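Local coordinates for dextranase (Pseudarthrobacter oxydans, PDB 6NZS), which hydrolyses internal alpha-1,6-glucosidic linkages of dextran as an endo-acting glycoside hydrolase of family 49, at residues A323-D328 / Q349-N354; Y289-D294 / W364-D369. All blocks are in the same frame, centred on the assembly; numbering follows the deposited sequence.

In the fold
From the N terminus, the chain passes through the Ig-like domain before winding into the parallel beta-solenoid. Residues 289-294 lie in a long loop that leaves strand 283-285, and the chain next runs through strand 316-320 to 323-328. One further turn, by way of strand 342-346, brings it to 349-354, where interaction 1 closes a loop of 20 intervening residues by pairing strand 325-335 with strand 351-361. Beyond that second strand comes 364-369, which meets 289-294 in interaction 2 and closes a loop of 69 residues. The shorter closure therefore sits within the longer one. Interaction 1 joins successive solenoid strands; interaction 2 ties two loops together; the nearest atoms of the two interactions are about 11 Å apart.

Interaction 1 (A323-D328 / Q349-N354); sequences AEQKLD and QTFHMN
Gln325 to Asp328 pair in parallel with Phe351 to Asn354, one rung of the beta-solenoid laid on the next, and four backbone bonds stitch them together. Gln325 N donates to Thr350 O at 3.0 Å, rather bent, while His352 N reaches Gln325 O almost straight at 2.9 Å. Leu327 N donates a hydrogen bond to His352 O, and Asn354 N closes the ladder on Leu327 O at 2.8 Å, approaching nearly along the C=O axis. The preceding rung, strand 275-279 with the residues just before it, engages the backbone of Lys326 and Asp328.

On the inner face, Leu327 CB lies 3.8 Å from Phe351 CE2, and Phe318 and Phe342 also touch the leucine. Gln325 OE1 comes to the edge of the Phe351 ring but takes its hydrogen bond from Ala321 N, while NE2 donates to Gln273 O. On the other face, Glu324 CG meets the edge of the His352 ring, whose ND1 is bonded to Lys375 O. Asp328 divides its carboxylate: OD2 forms a salt bridge with Arg201, and OD1 accepts from a water, 2.7 Å away, that in turn accepts from Asn354 ND2.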
# COMPACT_ATOMS: atom_id res chain seq x y z
N ALA A 323 5.60 5.23 -28.38
CA ALA A 323 4.24 4.90 -28.79
C ALA A 323 3.33 4.76 -27.57
O ALA A 323 3.76 4.39 -26.48
CB ALA A 323 4.23 3.59 -29.58
N GLU A 324 2.05 5.08 -27.79
CA GLU A 324 1.04 4.94 -26.75
C GLU A 324 0.85 3.47 -26.39
O GLU A 324 0.71 2.62 -27.27
CB GLU A 324 -0.29 5.52 -27.25
CG GLU A 324 -1.47 5.29 -26.32
CD GLU A 324 -2.79 5.75 -26.91
OE1 GLU A 324 -3.64 4.90 -27.24
OE2 GLU A 324 -2.99 6.98 -27.05
N GLN A 325 0.84 3.18 -25.09
CA GLN A 325 0.72 1.81 -24.61
C GLN A 325 -0.20 1.80 -23.40
O GLN A 325 -0.42 2.82 -22.75
CB GLN A 325 2.09 1.26 -24.19
CG GLN A 325 3.09 1.10 -25.33
CD GLN A 325 4.50 0.93 -24.82
OE1 GLN A 325 5.11 1.87 -24.30
NE2 GLN A 325 5.03 -0.29 -24.94
N LYS A 326 -0.74 0.62 -23.10
CA LYS A 326 -1.63 0.44 -21.97
C LYS A 326 -1.19 -0.77 -21.16
O LYS A 326 -0.64 -1.74 -21.70
CB LYS A 326 -3.07 0.22 -22.42
CG LYS A 326 -3.64 1.41 -23.19
CD LYS A 326 -5.00 1.06 -23.77
CE LYS A 326 -6.12 1.62 -22.92
NZ LYS A 326 -7.19 2.24 -23.76
N LEU A 327 -1.43 -0.71 -19.85
CA LEU A 327 -1.25 -1.85 -18.96
C LEU A 327 -2.51 -2.00 -18.13
O LEU A 327 -2.96 -1.03 -17.52
CB LEU A 327 -0.07 -1.61 -18.01
CG LEU A 327 -0.02 -2.52 -16.77
CD1 LEU A 327 0.30 -3.95 -17.19
CD2 LEU A 327 1.00 -2.02 -15.77
N ASP A 328 -3.09 -3.20 -18.13
CA ASP A 328 -4.11 -3.58 -17.15
C ASP A 328 -3.39 -4.34 -16.05
O ASP A 328 -2.75 -5.36 -16.31
CB ASP A 328 -5.17 -4.49 -17.77
CG ASP A 328 -6.07 -3.78 -18.76
OD1 ASP A 328 -5.92 -2.55 -18.93
OD2 ASP A 328 -6.92 -4.46 -19.37
N GLN A 349 4.96 9.51 -20.29
CA GLN A 349 3.69 10.12 -20.68
C GLN A 349 2.86 9.25 -21.61
O GLN A 349 1.74 9.63 -21.95
CB GLN A 349 3.94 11.49 -21.32
CG GLN A 349 4.52 12.53 -20.36
CD GLN A 349 4.44 13.94 -20.92
OE1 GLN A 349 3.51 14.29 -21.66
NE2 GLN A 349 5.43 14.77 -20.58
N THR A 350 3.35 8.07 -22.01
CA THR A 350 2.64 7.24 -22.98
C THR A 350 2.49 5.81 -22.49
O THR A 350 2.53 4.85 -23.27
CB THR A 350 3.30 7.28 -24.35
OG1 THR A 350 4.62 6.73 -24.26
CG2 THR A 350 3.39 8.72 -24.88
N PHE A 351 2.29 5.62 -21.18
CA PHE A 351 2.13 4.29 -20.59
C PHE A 351 0.94 4.36 -19.63
O PHE A 351 1.09 4.68 -18.45
CB PHE A 351 3.41 3.84 -19.89
CG PHE A 351 3.44 2.37 -19.61
CD1 PHE A 351 3.88 1.48 -20.59
CD2 PHE A 351 3.03 1.87 -18.39
CE1 PHE A 351 3.90 0.12 -20.34
CE2 PHE A 351 3.05 0.51 -18.13
CZ PHE A 351 3.49 -0.37 -19.11
N HIS A 352 -0.24 4.04 -20.14
CA HIS A 352 -1.48 4.35 -19.45
C HIS A 352 -1.98 3.13 -18.69
O HIS A 352 -2.30 2.10 -19.29
CB HIS A 352 -2.51 4.86 -20.46
CG HIS A 352 -1.97 5.98 -21.30
ND1 HIS A 352 -1.55 7.17 -20.76
CD2 HIS A 352 -1.73 6.06 -22.63
CE1 HIS A 352 -1.09 7.95 -21.73
NE2 HIS A 352 -1.19 7.30 -22.87
N MET A 353 -2.07 3.27 -17.37
CA MET A 353 -2.34 2.13 -16.49
C MET A 353 -3.79 2.11 -16.07
O MET A 353 -4.40 3.15 -15.79
CB MET A 353 -1.45 2.22 -15.25
CG MET A 353 0.03 2.20 -15.59
SD MET A 353 1.05 2.76 -14.23
CE MET A 353 0.43 1.71 -12.91
N ASN A 354 -4.35 0.90 -16.00
CA ASN A 354 -5.70 0.67 -15.49
C ASN A 354 -5.54 -0.37 -14.39
O ASN A 354 -5.43 -1.57 -14.67
CB ASN A 354 -6.61 0.17 -16.62
CG ASN A 354 -8.02 -0.12 -16.15
OD1 ASN A 354 -8.40 0.22 -15.04
ND2 ASN A 354 -8.80 -0.79 -17.00
O HOH W 1 -8.17 -1.30 -19.83

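Interaction 2 (Y289-D294 / W364-D369); sequences YVYEAD and WYWQTD
Tyr291 lays its CB over the centre of the Tyr365 ring, 3.8 Å from the centroid and only 12° off the ring normal, a well-centred CH-pi contact. Its own ring continues across the same neighbour towards the backbone end of Tyr365, so the two side chains run past one another head to tail. CD1 of Tyr291 comes within 3.5 Å of Tyr365 CG and also touches CB of that residue. The ring planes are inclined by 36°. The CA-CB bond of Tyr291 points towards 364-369, and chi1 (176°) sets CG anti to the backbone N; the ring's CE1 edge meets Trp366 O in the ring plane at 3.4 Å.

Tyr291 and Glu292 are the central residues of a type II beta turn from Val290 to Ala293, closed by a weak bond from Ala293 N to Val290 O. The turn belongs to the long loop between strands 283-285 and 316-320; Tyr365 lies on another loop of the beta-solenoid, between strands 351-361 and 371-372. Glu292 folds back on its neighbour, placing CG over the centre of the Tyr291 ring, on one face. Its carboxylate has OE1 in a salt bridge with Lys71 and OE2 close to the side-chain amide of Gln367, which also lies beside the Tyr291 hydroxyl.

At the far end of Tyr365, two waters link the phenol to the other loop's backbone. One, 2.6 Å from Tyr365 OH, donates to Tyr289 O; the other, 2.7 Å from Tyr365 OH, accepts from Tyr291 N. The backbone carbonyl of Tyr365 is held within its own loop, where Thr368 OG1 donates to Tyr365 O at 2.7 Å.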
# COMPACT_ATOMS: atom_id res chain seq x y z
N TYR A 289 13.81 -12.84 -1.82
CA TYR A 289 14.83 -11.85 -2.12
C TYR A 289 15.27 -11.14 -0.85
O TYR A 289 14.45 -10.82 0.02
CB TYR A 289 14.30 -10.81 -3.13
CG TYR A 289 13.86 -11.40 -4.45
CD1 TYR A 289 14.78 -12.03 -5.29
CD2 TYR A 289 12.54 -11.33 -4.86
CE1 TYR A 289 14.39 -12.58 -6.49
CE2 TYR A 289 12.14 -11.86 -6.06
CZ TYR A 289 13.06 -12.49 -6.87
OH TYR A 289 12.65 -13.03 -8.07
N VAL A 290 16.58 -10.89 -0.75
CA VAL A 290 17.12 -10.09 0.33
C VAL A 290 16.71 -8.64 0.15
O VAL A 290 16.44 -8.18 -0.97
CB VAL A 290 18.66 -10.25 0.36
CG1 VAL A 290 19.29 -9.60 -0.87
CG2 VAL A 290 19.25 -9.67 1.64
N TYR A 291 16.64 -7.90 1.26
CA TYR A 291 16.46 -6.45 1.20
C TYR A 291 17.48 -5.86 0.24
O TYR A 291 18.67 -6.17 0.31
CB TYR A 291 16.71 -5.87 2.58
CG TYR A 291 16.65 -4.35 2.68
CD1 TYR A 291 15.51 -3.65 2.29
CD2 TYR A 291 17.73 -3.63 3.17
CE1 TYR A 291 15.45 -2.28 2.41
CE2 TYR A 291 17.68 -2.26 3.29
CZ TYR A 291 16.54 -1.57 2.91
OH TYR A 291 16.49 -0.20 3.03
N GLU A 292 17.00 -4.99 -0.65
CA GLU A 292 17.87 -4.31 -1.62
C GLU A 292 18.68 -5.32 -2.44
O GLU A 292 19.86 -5.12 -2.71
CB GLU A 292 18.77 -3.27 -0.95
CG GLU A 292 18.11 -1.92 -0.69
CD GLU A 292 19.05 -0.91 -0.06
OE1 GLU A 292 19.91 -1.32 0.75
OE2 GLU A 292 18.94 0.30 -0.37
N ALA A 293 18.03 -6.42 -2.82
CA ALA A 293 18.64 -7.39 -3.72
C ALA A 293 19.01 -6.70 -5.03
O ALA A 293 18.14 -6.19 -5.74
CB ALA A 293 17.67 -8.54 -3.98
N ASP A 294 20.31 -6.66 -5.33
CA ASP A 294 20.84 -5.86 -6.44
C ASP A 294 21.17 -6.78 -7.60
O ASP A 294 21.95 -7.73 -7.45
CB ASP A 294 22.08 -5.09 -5.99
CG ASP A 294 22.46 -3.96 -6.94
OD1 ASP A 294 21.90 -3.90 -8.06
OD2 ASP A 294 23.32 -3.13 -6.57
N TRP A 364 7.48 -4.87 5.00
CA TRP A 364 8.19 -4.66 6.26
C TRP A 364 9.42 -3.76 6.11
O TRP A 364 9.69 -2.94 7.00
CB TRP A 364 8.60 -6.01 6.84
CG TRP A 364 7.46 -6.96 6.96
CD1 TRP A 364 7.22 -8.07 6.19
CD2 TRP A 364 6.39 -6.90 7.92
NE1 TRP A 364 6.07 -8.70 6.60
CE2 TRP A 364 5.54 -8.01 7.66
CE3 TRP A 364 6.07 -6.03 8.96
CZ2 TRP A 364 4.39 -8.26 8.41
CZ3 TRP A 364 4.92 -6.28 9.72
CH2 TRP A 364 4.10 -7.38 9.43
N TYR A 365 10.17 -3.91 5.02
CA TYR A 365 11.39 -3.15 4.82
C TYR A 365 11.06 -1.70 4.47
O TYR A 365 10.00 -1.40 3.92
CB TYR A 365 12.18 -3.73 3.65
CG TYR A 365 12.73 -5.13 3.85
CD1 TYR A 365 13.54 -5.44 4.94
CD2 TYR A 365 12.45 -6.14 2.93
CE1 TYR A 365 14.04 -6.72 5.11
CE2 TYR A 365 12.95 -7.42 3.08
CZ TYR A 365 13.74 -7.71 4.18
OH TYR A 365 14.24 -8.99 4.34
N TRP A 366 12.00 -0.79 4.76
CA TRP A 366 11.98 0.51 4.12
C TRP A 366 12.03 0.34 2.61
O TRP A 366 12.39 -0.72 2.09
CB TRP A 366 13.22 1.32 4.52
CG TRP A 366 13.20 1.85 5.92
CD1 TRP A 366 12.10 2.15 6.67
CD2 TRP A 366 14.34 2.14 6.74
NE1 TRP A 366 12.49 2.61 7.91
CE2 TRP A 366 13.86 2.62 7.97
CE3 TRP A 366 15.72 2.04 6.55
CZ2 TRP A 366 14.71 2.99 9.02
CZ3 TRP A 366 16.57 2.42 7.59
CH2 TRP A 366 16.05 2.88 8.81
N GLN A 367 11.70 1.42 1.89
CA GLN A 367 11.79 1.47 0.44
C GLN A 367 10.82 0.50 -0.24
O GLN A 367 11.01 0.14 -1.41
CB GLN A 367 13.23 1.30 -0.07
CG GLN A 367 14.22 2.21 0.66
CD GLN A 367 15.62 2.15 0.09
OE1 GLN A 367 16.45 1.36 0.53
NE2 GLN A 367 15.87 2.98 -0.91
N THR A 368 9.78 0.09 0.47
CA THR A 368 8.72 -0.73 -0.11
C THR A 368 7.59 0.16 -0.62
O THR A 368 6.43 0.04 -0.25
CB THR A 368 8.24 -1.77 0.89
OG1 THR A 368 7.97 -1.14 2.16
CG2 THR A 368 9.32 -2.82 1.08
N ASP A 369 7.98 1.08 -1.51
CA ASP A 369 7.06 2.08 -2.05
C ASP A 369 5.84 1.42 -2.67
O ASP A 369 5.95 0.37 -3.32
CB ASP A 369 7.75 2.85 -3.20
CG ASP A 369 8.99 3.64 -2.77
OD1 ASP A 369 9.60 3.37 -1.71
OD2 ASP A 369 9.39 4.53 -3.56
O HOH W 2 13.81 -10.92 2.71
O HOH W 3 16.97 -8.95 4.18